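Local coordinates for protein alpha-galactosidase (Thermus thermophilus, PDB 6LCJ) that probably hydrolyses alpha-galactosidic bonds in galactose-containing sugars, as a hexameric, thermostable member of glycoside hydrolase family 36, at residues E[204-209]-E[287-292]; E[244-249]-E[271-276]; E[250-255]-E[280-285]; E[308-313]-E[318-323]. All coordinates share one frame; numbering follows the deposited sequence.

Contact 1. Residues E[204-209]-E[287-292]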
loop_
_atom_site.group_PDB
_atom_site.type_symbol
_atom_site.label_atom_id
_atom_site.label_comp_id
_atom_site.label_asym_id
_atom_site.label_seq_id
_atom_site.Cartn_x
_atom_site.Cartn_y
_atom_site.Cartn_z
ATOM N N GLY E 204 9.860 -41.223 5.477
ATOM C CA GLY E 204 10.908 -41.656 4.582
ATOM C C GLY E 204 11.857 -42.679 5.172
ATOM O O GLY E 204 12.621 -43.295 4.415
ATOM N N ASP E 205 11.819 -42.883 6.489
ATOM C CA ASP E 205 12.575 -43.924 7.190
ATOM C C ASP E 205 11.580 -44.913 7.809
ATOM O O ASP E 205 11.361 -44.932 9.024
ATOM C CB ASP E 205 13.493 -43.293 8.243
ATOM C CG ASP E 205 14.545 -44.268 8.778
ATOM O OD1 ASP E 205 14.539 -45.453 8.370
ATOM O OD2 ASP E 205 15.365 -43.840 9.620
ATOM N N TRP E 206 10.966 -45.729 6.953
ATOM C CA TRP E 206 9.907 -46.660 7.337
ATOM C C TRP E 206 10.520 -47.955 7.873
ATOM O O TRP E 206 10.492 -49.022 7.254
ATOM C CB TRP E 206 8.985 -46.907 6.152
ATOM C CG TRP E 206 8.388 -45.621 5.716
ATOM C CD1 TRP E 206 8.755 -44.858 4.640
ATOM C CD2 TRP E 206 7.354 -44.896 6.390
ATOM N NE1 TRP E 206 7.991 -43.719 4.590
ATOM C CE2 TRP E 206 7.123 -43.718 5.656
ATOM C CE3 TRP E 206 6.595 -45.135 7.545
ATOM C CZ2 TRP E 206 6.163 -42.777 6.038
ATOM C CZ3 TRP E 206 5.654 -44.206 7.922
ATOM C CH2 TRP E 206 5.439 -43.042 7.171
ATOM N N GLU E 207 11.094 -47.817 9.062
ATOM C CA GLU E 207 11.741 -48.865 9.821
ATOM C C GLU E 207 11.392 -48.621 11.278
ATOM O O GLU E 207 11.203 -47.467 11.688
ATOM C CB GLU E 207 13.270 -48.855 9.628
ATOM C CG GLU E 207 13.749 -49.325 8.258
ATOM C CD GLU E 207 13.443 -50.790 8.003
ATOM O OE1 GLU E 207 13.544 -51.601 8.953
ATOM O OE2 GLU E 207 13.097 -51.136 6.853
ATOM N N PRO E 208 11.269 -49.679 12.074
ATOM C CA PRO E 208 10.759 -49.508 13.440
ATOM C C PRO E 208 11.705 -48.700 14.312
ATOM O O PRO E 208 12.917 -48.915 14.314
ATOM C CB PRO E 208 10.613 -50.945 13.953
ATOM C CG PRO E 208 11.310 -51.826 12.941
ATOM C CD PRO E 208 11.285 -51.087 11.647
ATOM N N ASN E 209 11.136 -47.763 15.059
ATOM C CA ASN E 209 11.895 -46.993 16.035
ATOM C C ASN E 209 12.151 -47.837 17.287
ATOM O O ASN E 209 11.842 -49.031 17.351
ATOM C CB ASN E 209 11.179 -45.672 16.356
ATOM C CG ASN E 209 9.760 -45.862 16.942
ATOM O OD1 ASN E 209 9.523 -46.710 17.810
ATOM N ND2 ASN E 209 8.820 -45.031 16.483
ATOM N N ALA E 287 6.740 -48.562 -4.026
ATOM C CA ALA E 287 6.290 -49.936 -4.224
ATOM C C ALA E 287 7.103 -50.924 -3.385
ATOM O O ALA E 287 6.558 -51.923 -2.911
ATOM C CB ALA E 287 6.347 -50.308 -5.704
ATOM N N ASP E 288 8.391 -50.661 -3.172
ATOM C CA ASP E 288 9.171 -51.525 -2.295
ATOM C C ASP E 288 8.760 -51.396 -0.839
ATOM O O ASP E 288 9.035 -52.311 -0.057
ATOM C CB ASP E 288 10.662 -51.221 -2.415
ATOM C CG ASP E 288 11.236 -51.670 -3.731
ATOM O OD1 ASP E 288 10.497 -52.309 -4.522
ATOM O OD2 ASP E 288 12.428 -51.383 -3.978
ATOM N N LEU E 289 8.143 -50.271 -0.450
ATOM C CA LEU E 289 7.557 -50.168 0.889
ATOM C C LEU E 289 6.360 -51.101 1.031
ATOM O O LEU E 289 6.213 -51.787 2.047
ATOM C CB LEU E 289 7.136 -48.732 1.183
ATOM C CG LEU E 289 8.222 -47.679 1.379
ATOM C CD1 LEU E 289 7.574 -46.306 1.428
ATOM C CD2 LEU E 289 9.020 -47.957 2.643
ATOM N N VAL E 290 5.508 -51.146 0.012
ATOM C CA VAL E 290 4.412 -52.103 0.005
ATOM C C VAL E 290 4.948 -53.527 0.040
ATOM O O VAL E 290 4.512 -54.353 0.849
ATOM C CB VAL E 290 3.511 -51.865 -1.214
ATOM C CG1 VAL E 290 2.549 -53.017 -1.377
ATOM C CG2 VAL E 290 2.762 -50.532 -1.060
ATOM N N ARG E 291 5.906 -53.839 -0.840
ATOM C CA ARG E 291 6.506 -55.172 -0.847
ATOM C C ARG E 291 7.142 -55.518 0.504
ATOM O O ARG E 291 6.960 -56.628 1.018
ATOM C CB ARG E 291 7.525 -55.275 -1.986
ATOM C CG ARG E 291 6.871 -55.166 -3.363
ATOM C CD ARG E 291 7.865 -55.352 -4.518
ATOM N NE ARG E 291 7.240 -55.293 -5.851
ATOM C CZ ARG E 291 6.203 -56.044 -6.264
ATOM N NH1 ARG E 291 5.629 -56.928 -5.453
ATOM N NH2 ARG E 291 5.723 -55.905 -7.500
ATOM N N LYS E 292 7.869 -54.581 1.114
ATOM C CA LYS E 292 8.436 -54.875 2.429
ATOM C C LYS E 292 7.346 -55.163 3.470
ATOM O O LYS E 292 7.507 -56.053 4.316
ATOM C CB LYS E 292 9.327 -53.731 2.892
ATOM C CG LYS E 292 9.641 -53.777 4.354
ATOM C CD LYS E 292 10.788 -52.853 4.707
ATOM C CE LYS E 292 10.511 -51.446 4.225
ATOM N NZ LYS E 292 11.193 -50.433 5.056
#
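K292 NZ is gripped by two oxygens of the facing loop at once: W206 O and E207 OE2 each lie 2.7 Å from K292 NZ. The lysine belongs to helix 280-296 of the (beta/alpha)8 barrel, and its partners sit on an inverse gamma turn centred on W206, so one ammonium group clasps the loop at the point where the chain changes direction. The two bonds differ in character. Toward the carbonyl, NZ stands 27° out of the plane of the C=O group. Toward the carboxylate, NZ meets OE2 on its anti side, 34° out of the carboxylate plane, in a salt bridge. CG of K292 is anti to the backbone N (chi1 164°), which sends the chain out from the helix, and a bend at chi3 turns its end to the two acceptors. A methionine in its place would probably leave W206 O without this donor and the E207 carboxylate without its counter-charge, freeing the acid to swing.

One helical turn earlier, L289 supplies the apolar half of the contact. The indole of W206 also packs edge-to-face against F234, while W285 of the same helix touches it too. The leucine splits its two methyls along the near side of the indole: CD2 of L289 lies 3.7 Å from W206 CB, and CD1 of L289 lies 3.7 Å from W206 CD1.

Contact 2. Residues E[244-249]-E[271-276]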
loop_
_atom_site.group_PDB
_atom_site.type_symbol
_atom_site.label_atom_id
_atom_site.label_comp_id
_atom_site.label_asym_id
_atom_site.label_seq_id
_atom_site.Cartn_x
_atom_site.Cartn_y
_atom_site.Cartn_z
ATOM N N PRO E 244 16.321 -38.330 6.809
ATOM C CA PRO E 244 17.560 -38.731 6.115
ATOM C C PRO E 244 17.403 -38.783 4.601
ATOM O O PRO E 244 18.276 -38.298 3.871
ATOM C CB PRO E 244 17.859 -40.117 6.710
ATOM C CG PRO E 244 16.557 -40.559 7.397
ATOM C CD PRO E 244 15.913 -39.287 7.852
ATOM N N LEU E 245 16.290 -39.339 4.111
ATOM C CA LEU E 245 16.065 -39.449 2.671
ATOM C C LEU E 245 16.047 -38.086 1.986
ATOM O O LEU E 245 16.477 -37.967 0.832
ATOM C CB LEU E 245 14.751 -40.183 2.408
ATOM C CG LEU E 245 14.483 -40.582 0.960
ATOM C CD1 LEU E 245 15.328 -41.780 0.580
ATOM C CD2 LEU E 245 13.011 -40.872 0.756
ATOM N N PHE E 246 15.541 -37.051 2.669
ATOM C CA PHE E 246 15.571 -35.703 2.103
ATOM C C PHE E 246 16.995 -35.276 1.791
ATOM O O PHE E 246 17.243 -34.621 0.773
ATOM C CB PHE E 246 14.923 -34.713 3.067
ATOM C CG PHE E 246 14.666 -33.344 2.483
ATOM C CD1 PHE E 246 15.564 -32.302 2.690
ATOM C CD2 PHE E 246 13.495 -33.081 1.780
ATOM C CE1 PHE E 246 15.316 -31.035 2.177
ATOM C CE2 PHE E 246 13.238 -31.810 1.264
ATOM C CZ PHE E 246 14.150 -30.789 1.461
ATOM N N GLN E 247 17.946 -35.646 2.657
ATOM C CA GLN E 247 19.344 -35.279 2.452
ATOM C C GLN E 247 20.046 -36.249 1.517
ATOM O O GLN E 247 20.830 -35.830 0.660
ATOM C CB GLN E 247 20.078 -35.223 3.791
ATOM C CG GLN E 247 19.638 -34.087 4.695
ATOM C CD GLN E 247 19.450 -34.542 6.129
ATOM O OE1 GLN E 247 20.034 -35.544 6.558
ATOM N NE2 GLN E 247 18.630 -33.812 6.880
ATOM N N LYS E 248 19.778 -37.545 1.653
ATOM C CA LYS E 248 20.463 -38.515 0.807
ATOM C C LYS E 248 20.027 -38.396 -0.653
ATOM O O LYS E 248 20.866 -38.477 -1.561
ATOM C CB LYS E 248 20.234 -39.931 1.340
ATOM C CG LYS E 248 21.388 -40.892 1.064
ATOM C CD LYS E 248 21.400 -41.350 -0.408
ATOM C CE LYS E 248 22.780 -41.817 -0.882
ATOM N NZ LYS E 248 22.695 -42.693 -2.103
ATOM N N ARG E 249 18.726 -38.218 -0.911
ATOM C CA ARG E 249 18.182 -38.209 -2.270
ATOM C C ARG E 249 17.493 -36.883 -2.593
ATOM O O ARG E 249 16.281 -36.852 -2.844
ATOM C CB ARG E 249 17.218 -39.373 -2.476
ATOM C CG ARG E 249 17.884 -40.750 -2.540
ATOM C CD ARG E 249 19.150 -40.761 -3.426
ATOM N NE ARG E 249 18.873 -40.677 -4.864
ATOM C CZ ARG E 249 18.690 -41.730 -5.657
ATOM N NH1 ARG E 249 18.737 -42.960 -5.157
ATOM N NH2 ARG E 249 18.451 -41.546 -6.952
ATOM N N PRO E 271 7.333 -28.230 8.520
ATOM C CA PRO E 271 6.935 -28.172 7.109
ATOM C C PRO E 271 7.086 -29.519 6.427
ATOM O O PRO E 271 8.030 -30.267 6.680
ATOM C CB PRO E 271 7.898 -27.142 6.511
ATOM C CG PRO E 271 8.323 -26.316 7.662
ATOM C CD PRO E 271 8.400 -27.267 8.818
ATOM N N LEU E 272 6.149 -29.806 5.533
ATOM C CA LEU E 272 6.099 -31.055 4.800
ATOM C C LEU E 272 6.528 -30.832 3.359
ATOM O O LEU E 272 6.273 -29.783 2.763
ATOM C CB LEU E 272 4.691 -31.653 4.820
ATOM C CG LEU E 272 4.049 -31.813 6.195
ATOM C CD1 LEU E 272 2.650 -32.360 6.021
ATOM C CD2 LEU E 272 4.903 -32.709 7.070
ATOM N N TYR E 273 7.168 -31.848 2.807
ATOM C CA TYR E 273 7.626 -31.853 1.436
ATOM C C TYR E 273 7.215 -33.181 0.839
ATOM O O TYR E 273 6.842 -34.108 1.555
ATOM C CB TYR E 273 9.149 -31.634 1.349
ATOM C CG TYR E 273 9.560 -30.325 1.970
ATOM C CD1 TYR E 273 9.269 -29.123 1.343
ATOM C CD2 TYR E 273 10.206 -30.287 3.183
ATOM C CE1 TYR E 273 9.618 -27.925 1.896
ATOM C CE2 TYR E 273 10.573 -29.080 3.751
ATOM C CZ TYR E 273 10.271 -27.904 3.101
ATOM O OH TYR E 273 10.628 -26.698 3.655
ATOM N N ALA E 274 7.270 -33.262 -0.481
ATOM C CA ALA E 274 6.761 -34.408 -1.203
ATOM C C ALA E 274 7.901 -35.074 -1.955
ATOM O O ALA E 274 8.868 -34.417 -2.353
ATOM C CB ALA E 274 5.655 -33.997 -2.178
ATOM N N LEU E 275 7.787 -36.387 -2.131
ATOM C CA LEU E 275 8.623 -37.100 -3.081
ATOM C C LEU E 275 7.936 -37.085 -4.436
ATOM O O LEU E 275 6.707 -37.115 -4.520
ATOM C CB LEU E 275 8.879 -38.534 -2.620
ATOM C CG LEU E 275 9.592 -38.647 -1.272
ATOM C CD1 LEU E 275 9.586 -40.093 -0.801
ATOM C CD2 LEU E 275 11.013 -38.084 -1.319
ATOM N N ASP E 276 8.739 -37.019 -5.497
ATOM C CA ASP E 276 8.223 -36.780 -6.843
ATOM C C ASP E 276 7.701 -38.086 -7.417
ATOM O O ASP E 276 8.479 -38.953 -7.814
ATOM C CB ASP E 276 9.318 -36.176 -7.719
ATOM C CG ASP E 276 8.882 -35.952 -9.158
ATOM O OD1 ASP E 276 7.708 -36.200 -9.510
ATOM O OD2 ASP E 276 9.737 -35.496 -9.948
#
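F246 and Y273 form the aromatic half of this contact, which is made wholly of carbon. Their ring centroids are 5.4 Å apart and the planes incline at 35°, an oblique pairing. The touching is done by one corner of the phenylalanine: F246 CE2 reaches Y273 CD2 at 3.9 Å and spans the near side of the tyrosine from CB through CG. F246 does not start out aimed at the strand, but with CG anti to the backbone N (chi1 -169°) its ring is carried across to the tyrosine. V239 of strand 238-240 packs on both aromatic residues.

The aliphatic half is a meeting of two leucines. L245 presents a single methyl, CD2, to the forked end of L275, lying 3.8 Å from L275 CD1 and 4.0 Å from L275 CD2. W285 of helix 280-296 touches both leucines, so this pair continues into the packing of that helix.

Charge stays at the margin: R249, just past the end of helix 244-248, forms salt bridges with E281 and D251 and makes a cation-pi contact with F14 of a second subunit. Two adjacent helix residues thus meet Y273 of the central strand and L275 just beyond its end, a compact example of a short helix laid on a small antiparallel sheet, here the excursion inserted between barrel strand 229-234 and helix 280-296.

Contact 3. Residues E[250-255]-E[280-285]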
loop_
_atom_site.group_PDB
_atom_site.type_symbol
_atom_site.label_atom_id
_atom_site.label_comp_id
_atom_site.label_asym_id
_atom_site.label_seq_id
_atom_site.Cartn_x
_atom_site.Cartn_y
_atom_site.Cartn_z
ATOM N N PRO E 250 18.245 -35.771 -2.637
ATOM C CA PRO E 250 17.634 -34.479 -3.017
ATOM C C PRO E 250 16.991 -34.485 -4.391
ATOM O O PRO E 250 16.058 -33.710 -4.630
ATOM C CB PRO E 250 18.828 -33.511 -2.974
ATOM C CG PRO E 250 20.003 -34.390 -3.237
ATOM C CD PRO E 250 19.698 -35.632 -2.453
ATOM N N ASP E 251 17.489 -35.316 -5.311
ATOM C CA ASP E 251 16.871 -35.518 -6.617
ATOM C C ASP E 251 15.525 -36.240 -6.543
ATOM O O ASP E 251 14.877 -36.414 -7.581
ATOM C CB ASP E 251 17.822 -36.305 -7.522
ATOM C CG ASP E 251 18.107 -37.702 -6.997
ATOM O OD1 ASP E 251 18.541 -37.830 -5.826
ATOM O OD2 ASP E 251 17.888 -38.670 -7.758
ATOM N N TRP E 252 15.096 -36.676 -5.364
ATOM C CA TRP E 252 13.778 -37.283 -5.223
ATOM C C TRP E 252 12.702 -36.297 -4.769
ATOM O O TRP E 252 11.511 -36.621 -4.851
ATOM C CB TRP E 252 13.834 -38.455 -4.239
ATOM C CG TRP E 252 14.404 -39.726 -4.823
ATOM C CD1 TRP E 252 15.049 -39.865 -6.015
ATOM C CD2 TRP E 252 14.362 -41.032 -4.234
ATOM N NE1 TRP E 252 15.411 -41.177 -6.209
ATOM C CE2 TRP E 252 15.004 -41.915 -5.129
ATOM C CE3 TRP E 252 13.848 -41.540 -3.038
ATOM C CZ2 TRP E 252 15.150 -43.275 -4.865
ATOM C CZ3 TRP E 252 13.991 -42.890 -2.778
ATOM C CH2 TRP E 252 14.638 -43.743 -3.691
ATOM N N VAL E 253 13.086 -35.115 -4.302
ATOM C CA VAL E 253 12.128 -34.143 -3.794
ATOM C C VAL E 253 11.373 -33.515 -4.959
ATOM O O VAL E 253 11.970 -33.129 -5.966
ATOM C CB VAL E 253 12.848 -33.082 -2.952
ATOM C CG1 VAL E 253 11.893 -31.960 -2.563
ATOM C CG2 VAL E 253 13.462 -33.750 -1.724
ATOM N N LEU E 254 10.049 -33.437 -4.835
ATOM C CA LEU E 254 9.249 -32.710 -5.814
ATOM C C LEU E 254 9.624 -31.234 -5.793
ATOM O O LEU E 254 9.606 -30.592 -4.734
ATOM C CB LEU E 254 7.767 -32.884 -5.524
ATOM C CG LEU E 254 6.827 -32.205 -6.519
ATOM C CD1 LEU E 254 7.011 -32.785 -7.912
ATOM C CD2 LEU E 254 5.396 -32.375 -6.037
ATOM N N ARG E 255 9.988 -30.701 -6.963
ATOM C CA ARG E 255 10.495 -29.342 -7.075
ATOM C C ARG E 255 9.672 -28.560 -8.087
ATOM O O ARG E 255 9.067 -29.133 -8.995
ATOM C CB ARG E 255 11.980 -29.336 -7.470
ATOM C CG ARG E 255 12.881 -29.709 -6.322
ATOM C CD ARG E 255 14.246 -30.226 -6.754
ATOM N NE ARG E 255 14.970 -30.785 -5.614
ATOM C CZ ARG E 255 15.514 -30.058 -4.638
ATOM N NH1 ARG E 255 15.430 -28.738 -4.650
ATOM N NH2 ARG E 255 16.141 -30.653 -3.641
ATOM N N GLU E 280 10.389 -42.305 -11.693
ATOM C CA GLU E 280 10.192 -43.754 -11.667
ATOM C C GLU E 280 10.932 -44.397 -10.502
ATOM O O GLU E 280 10.450 -45.375 -9.918
ATOM C CB GLU E 280 10.631 -44.368 -13.006
ATOM C CG GLU E 280 11.340 -45.734 -12.902
ATOM C CD GLU E 280 10.376 -46.925 -12.792
ATOM O OE1 GLU E 280 9.141 -46.729 -12.983
ATOM O OE2 GLU E 280 10.859 -48.055 -12.501
ATOM N N GLU E 281 12.074 -43.834 -10.120
ATOM C CA GLU E 281 12.829 -44.378 -9.002
ATOM C C GLU E 281 12.067 -44.230 -7.690
ATOM O O GLU E 281 12.123 -45.112 -6.824
ATOM C CB GLU E 281 14.177 -43.682 -8.916
ATOM C CG GLU E 281 15.267 -44.469 -8.267
ATOM C CD GLU E 281 16.630 -43.860 -8.548
ATOM O OE1 GLU E 281 16.755 -43.140 -9.571
ATOM O OE2 GLU E 281 17.566 -44.101 -7.746
ATOM N N VAL E 282 11.347 -43.120 -7.525
ATOM C CA VAL E 282 10.591 -42.900 -6.300
ATOM C C VAL E 282 9.409 -43.851 -6.233
ATOM O O VAL E 282 9.148 -44.465 -5.194
ATOM C CB VAL E 282 10.144 -41.432 -6.213
ATOM C CG1 VAL E 282 8.968 -41.276 -5.244
ATOM C CG2 VAL E 282 11.318 -40.548 -5.827
ATOM N N VAL E 283 8.681 -43.989 -7.342
ATOM C CA VAL E 283 7.582 -44.950 -7.412
ATOM C C VAL E 283 8.074 -46.357 -7.107
ATOM O O VAL E 283 7.394 -47.135 -6.431
ATOM C CB VAL E 283 6.919 -44.892 -8.795
ATOM C CG1 VAL E 283 5.808 -45.907 -8.878
ATOM C CG2 VAL E 283 6.418 -43.501 -9.067
ATOM N N GLU E 284 9.247 -46.714 -7.632
ATOM C CA GLU E 284 9.829 -48.026 -7.366
ATOM C C GLU E 284 10.105 -48.203 -5.880
ATOM O O GLU E 284 9.844 -49.270 -5.308
ATOM C CB GLU E 284 11.113 -48.162 -8.183
ATOM C CG GLU E 284 11.760 -49.520 -8.250
ATOM C CD GLU E 284 12.995 -49.484 -9.155
ATOM O OE1 GLU E 284 12.824 -49.354 -10.396
ATOM O OE2 GLU E 284 14.130 -49.552 -8.623
ATOM N N TRP E 285 10.632 -47.156 -5.242
ATOM C CA TRP E 285 10.924 -47.195 -3.815
ATOM C C TRP E 285 9.639 -47.314 -2.993
ATOM O O TRP E 285 9.573 -48.106 -2.042
ATOM C CB TRP E 285 11.728 -45.945 -3.459
ATOM C CG TRP E 285 12.020 -45.690 -2.024
ATOM C CD1 TRP E 285 13.135 -46.084 -1.327
ATOM C CD2 TRP E 285 11.222 -44.931 -1.110
ATOM N NE1 TRP E 285 13.064 -45.631 -0.027
ATOM C CE2 TRP E 285 11.899 -44.921 0.130
ATOM C CE3 TRP E 285 10.000 -44.266 -1.213
ATOM C CZ2 TRP E 285 11.385 -44.276 1.256
ATOM C CZ3 TRP E 285 9.498 -43.616 -0.092
ATOM C CH2 TRP E 285 10.189 -43.624 1.119
HETATM O O HOH W 1 16.456 -39.789 -9.350
#
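The indole of W252 carries V282 on one face and meets E281 and W285 around its rim. CG2 of V282 stands 3.6 Å from the centroid of the five-membered ring of W252, 23° off the normal, a CH-pi contact; it presses in closely, 3.3 Å from W252 CG. At the edge lies E281 CD, 3.8 Å from W252 NE1, with the carboxylate turned 80° from the indole plane. E281 CG is 3.6 Å from W252 CZ2. The far end of W252 points into the face of W285 in an edge-to-face pair with planes at 64°, and W252 CZ3 comes within 3.5 Å of W285 CG. Here W252 gives the edge and W285 the face.

The polar end of E281 turns elsewhere, to a salt bridge with R249. Within 250-255, R255 closes the loop side-on: its NE and NH2 both donate to P250 O.

One tryptophan thus plugs the loop after helix 244-248 onto the first turns of helix 280-296, while L245 packs on both indoles and backbone bonds tie L254 to A274 of strand 270-274.

Contact 4. Residues E[308-313]-E[318-323]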
loop_
_atom_site.group_PDB
_atom_site.type_symbol
_atom_site.label_atom_id
_atom_site.label_comp_id
_atom_site.label_asym_id
_atom_site.label_seq_id
_atom_site.Cartn_x
_atom_site.Cartn_y
_atom_site.Cartn_z
ATOM N N ALA E 308 0.092 -35.909 -1.540
ATOM C CA ALA E 308 1.460 -35.498 -1.834
ATOM C C ALA E 308 1.922 -36.010 -3.190
ATOM O O ALA E 308 2.710 -35.344 -3.871
ATOM C CB ALA E 308 2.404 -35.968 -0.734
ATOM N N ALA E 309 1.429 -37.173 -3.616
ATOM C CA ALA E 309 1.813 -37.729 -4.902
ATOM C C ALA E 309 1.131 -37.043 -6.083
ATOM O O ALA E 309 1.496 -37.319 -7.238
ATOM C CB ALA E 309 1.503 -39.224 -4.929
ATOM N N ALA E 310 0.151 -36.170 -5.835
ATOM C CA ALA E 310 -0.623 -35.553 -6.907
ATOM C C ALA E 310 -0.494 -34.036 -6.920
ATOM O O ALA E 310 -1.222 -33.366 -7.659
ATOM C CB ALA E 310 -2.095 -35.961 -6.811
ATOM N N LEU E 311 0.421 -33.471 -6.151
ATOM C CA LEU E 311 0.619 -32.035 -6.224
ATOM C C LEU E 311 1.046 -31.637 -7.641
ATOM O O LEU E 311 1.695 -32.413 -8.353
ATOM C CB LEU E 311 1.647 -31.598 -5.180
ATOM C CG LEU E 311 1.015 -31.683 -3.779
ATOM C CD1 LEU E 311 2.060 -31.659 -2.668
ATOM C CD2 LEU E 311 -0.062 -30.596 -3.554
ATOM N N PRO E 312 0.671 -30.434 -8.097
ATOM C CA PRO E 312 0.001 -29.357 -7.366
ATOM C C PRO E 312 -1.512 -29.362 -7.463
ATOM O O PRO E 312 -2.114 -28.322 -7.271
ATOM C CB PRO E 312 0.559 -28.095 -8.043
ATOM C CG PRO E 312 0.963 -28.538 -9.444
ATOM C CD PRO E 312 0.893 -30.055 -9.505
ATOM N N GLY E 313 -2.131 -30.495 -7.749
ATOM C CA GLY E 313 -3.574 -30.520 -7.827
ATOM C C GLY E 313 -4.028 -31.304 -9.028
ATOM O O GLY E 313 -3.395 -32.310 -9.378
ATOM N N ALA E 318 -2.611 -37.368 -13.326
ATOM C CA ALA E 318 -2.042 -38.380 -14.228
ATOM C C ALA E 318 -0.786 -39.035 -13.644
ATOM O O ALA E 318 -0.643 -40.261 -13.714
ATOM C CB ALA E 318 -1.731 -37.779 -15.604
ATOM N N ARG E 319 0.140 -38.244 -13.081
ATOM C CA ARG E 319 1.281 -38.832 -12.374
ATOM C C ARG E 319 0.813 -39.686 -11.205
ATOM O O ARG E 319 1.328 -40.788 -10.977
ATOM C CB ARG E 319 2.234 -37.747 -11.843
ATOM C CG ARG E 319 3.075 -37.044 -12.887
ATOM C CD ARG E 319 3.754 -35.789 -12.311
ATOM N NE ARG E 319 3.583 -35.736 -10.865
ATOM C CZ ARG E 319 3.285 -34.625 -10.193
ATOM N NH1 ARG E 319 3.152 -33.470 -10.854
ATOM N NH2 ARG E 319 3.109 -34.671 -8.860
ATOM N N TYR E 320 -0.147 -39.169 -10.432
ATOM C CA TYR E 320 -0.619 -39.869 -9.243
ATOM C C TYR E 320 -1.193 -41.229 -9.598
ATOM O O TYR E 320 -0.923 -42.224 -8.914
ATOM C CB TYR E 320 -1.671 -39.018 -8.524
ATOM C CG TYR E 320 -2.439 -39.729 -7.439
ATOM C CD1 TYR E 320 -1.910 -39.864 -6.153
ATOM C CD2 TYR E 320 -3.700 -40.262 -7.693
ATOM C CE1 TYR E 320 -2.631 -40.515 -5.150
ATOM C CE2 TYR E 320 -4.428 -40.911 -6.705
ATOM C CZ TYR E 320 -3.895 -41.034 -5.441
ATOM O OH TYR E 320 -4.626 -41.678 -4.469
ATOM N N ARG E 321 -1.988 -41.293 -10.663
ATOM C CA ARG E 321 -2.651 -42.545 -10.998
ATOM C C ARG E 321 -1.645 -43.613 -11.426
ATOM O O ARG E 321 -1.784 -44.785 -11.055
ATOM C CB ARG E 321 -3.689 -42.300 -12.087
ATOM C CG ARG E 321 -4.405 -43.531 -12.521
ATOM C CD ARG E 321 -5.713 -43.655 -11.813
ATOM N NE ARG E 321 -6.483 -44.795 -12.295
ATOM C CZ ARG E 321 -7.548 -45.276 -11.663
ATOM N NH1 ARG E 321 -7.956 -44.712 -10.533
ATOM N NH2 ARG E 321 -8.206 -46.314 -12.153
ATOM N N LYS E 322 -0.620 -43.224 -12.198
ATOM C CA LYS E 322 0.412 -44.177 -12.599
ATOM C C LYS E 322 1.231 -44.649 -11.402
ATOM O O LYS E 322 1.561 -45.834 -11.302
ATOM C CB LYS E 322 1.318 -43.565 -13.659
ATOM C CG LYS E 322 0.641 -43.379 -15.009
ATOM C CD LYS E 322 1.530 -42.594 -15.987
ATOM C CE LYS E 322 0.715 -41.658 -16.899
ATOM N NZ LYS E 322 1.307 -40.271 -16.922
ATOM N N ALA E 323 1.553 -43.749 -10.472
ATOM C CA ALA E 323 2.269 -44.166 -9.268
ATOM C C ALA E 323 1.431 -45.131 -8.434
ATOM O O ALA E 323 1.929 -46.161 -7.968
ATOM C CB ALA E 323 2.658 -42.947 -8.429
HETATM O O HOH W 2 4.675 -35.980 -6.280
#
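The loop that leaves barrel strand 298-303 is folded back here onto the first turns of the helix it leads into, 317-331, as one beta-alpha connection of the TIM barrel. R319 holds the far part of that loop by a single carbonyl. Its NH2 donates to L311 O at 2.7 Å, within the carbonyl plane and at a C=O...N angle of 155°, while NH1 adds a weak bond to the same L311 O at 3.1 Å. The oxygen therefore lies near the guanidinium edge between NH1 and NH2, closer to NH2 and tilted 19° from the plane. This carbonyl is part of the cis peptide bond between L311 and P312, and just beyond it G313 N returns to A310 O. A nearly eclipsed chi3 (9°) bends the arginine chain so that its guanidinium reaches L311 O. A leucine here has no N-H for L311 O, and the segment at the cis-proline would probably be less firmly held to the helix.

Next to it, Y320 takes up the alanines. CB of A309 lies at the ring edge, 3.7 Å from Y320 CD1, whereas A310 CB meets the tyrosine nearer its root, 3.5 Å from Y320 CB. The Y320 hydroxyl bonds to S346 OG.

F237 packs on A309 and W50 on A310; A341 and P342, in the connection that follows strand 335-338, touch Y320.

How the contacts relate
All four contacts belong to the (beta/alpha)8 barrel and gather around the connections that leave strands 192-195, 229-234 and 298-303. Contact 1 spans the longest separation, and contacts 2 and 3 are nested within it; their segments alternate along the chain. Contact 4 follows in series. Helix 280-296 is shared by contacts 1 and 3, its start used by contact 3 and its middle by contact 1, whose centres are 15 Å apart. Contacts 2 and 3, with centres about 9 Å apart, are joined by the R249–E281 salt bridge and both touch a second subunit, so this inserted excursion takes part in hexamer assembly. The centres of contacts 3 and 4 are about 12 Å apart, and V283 meets A323 between consecutive barrel helices.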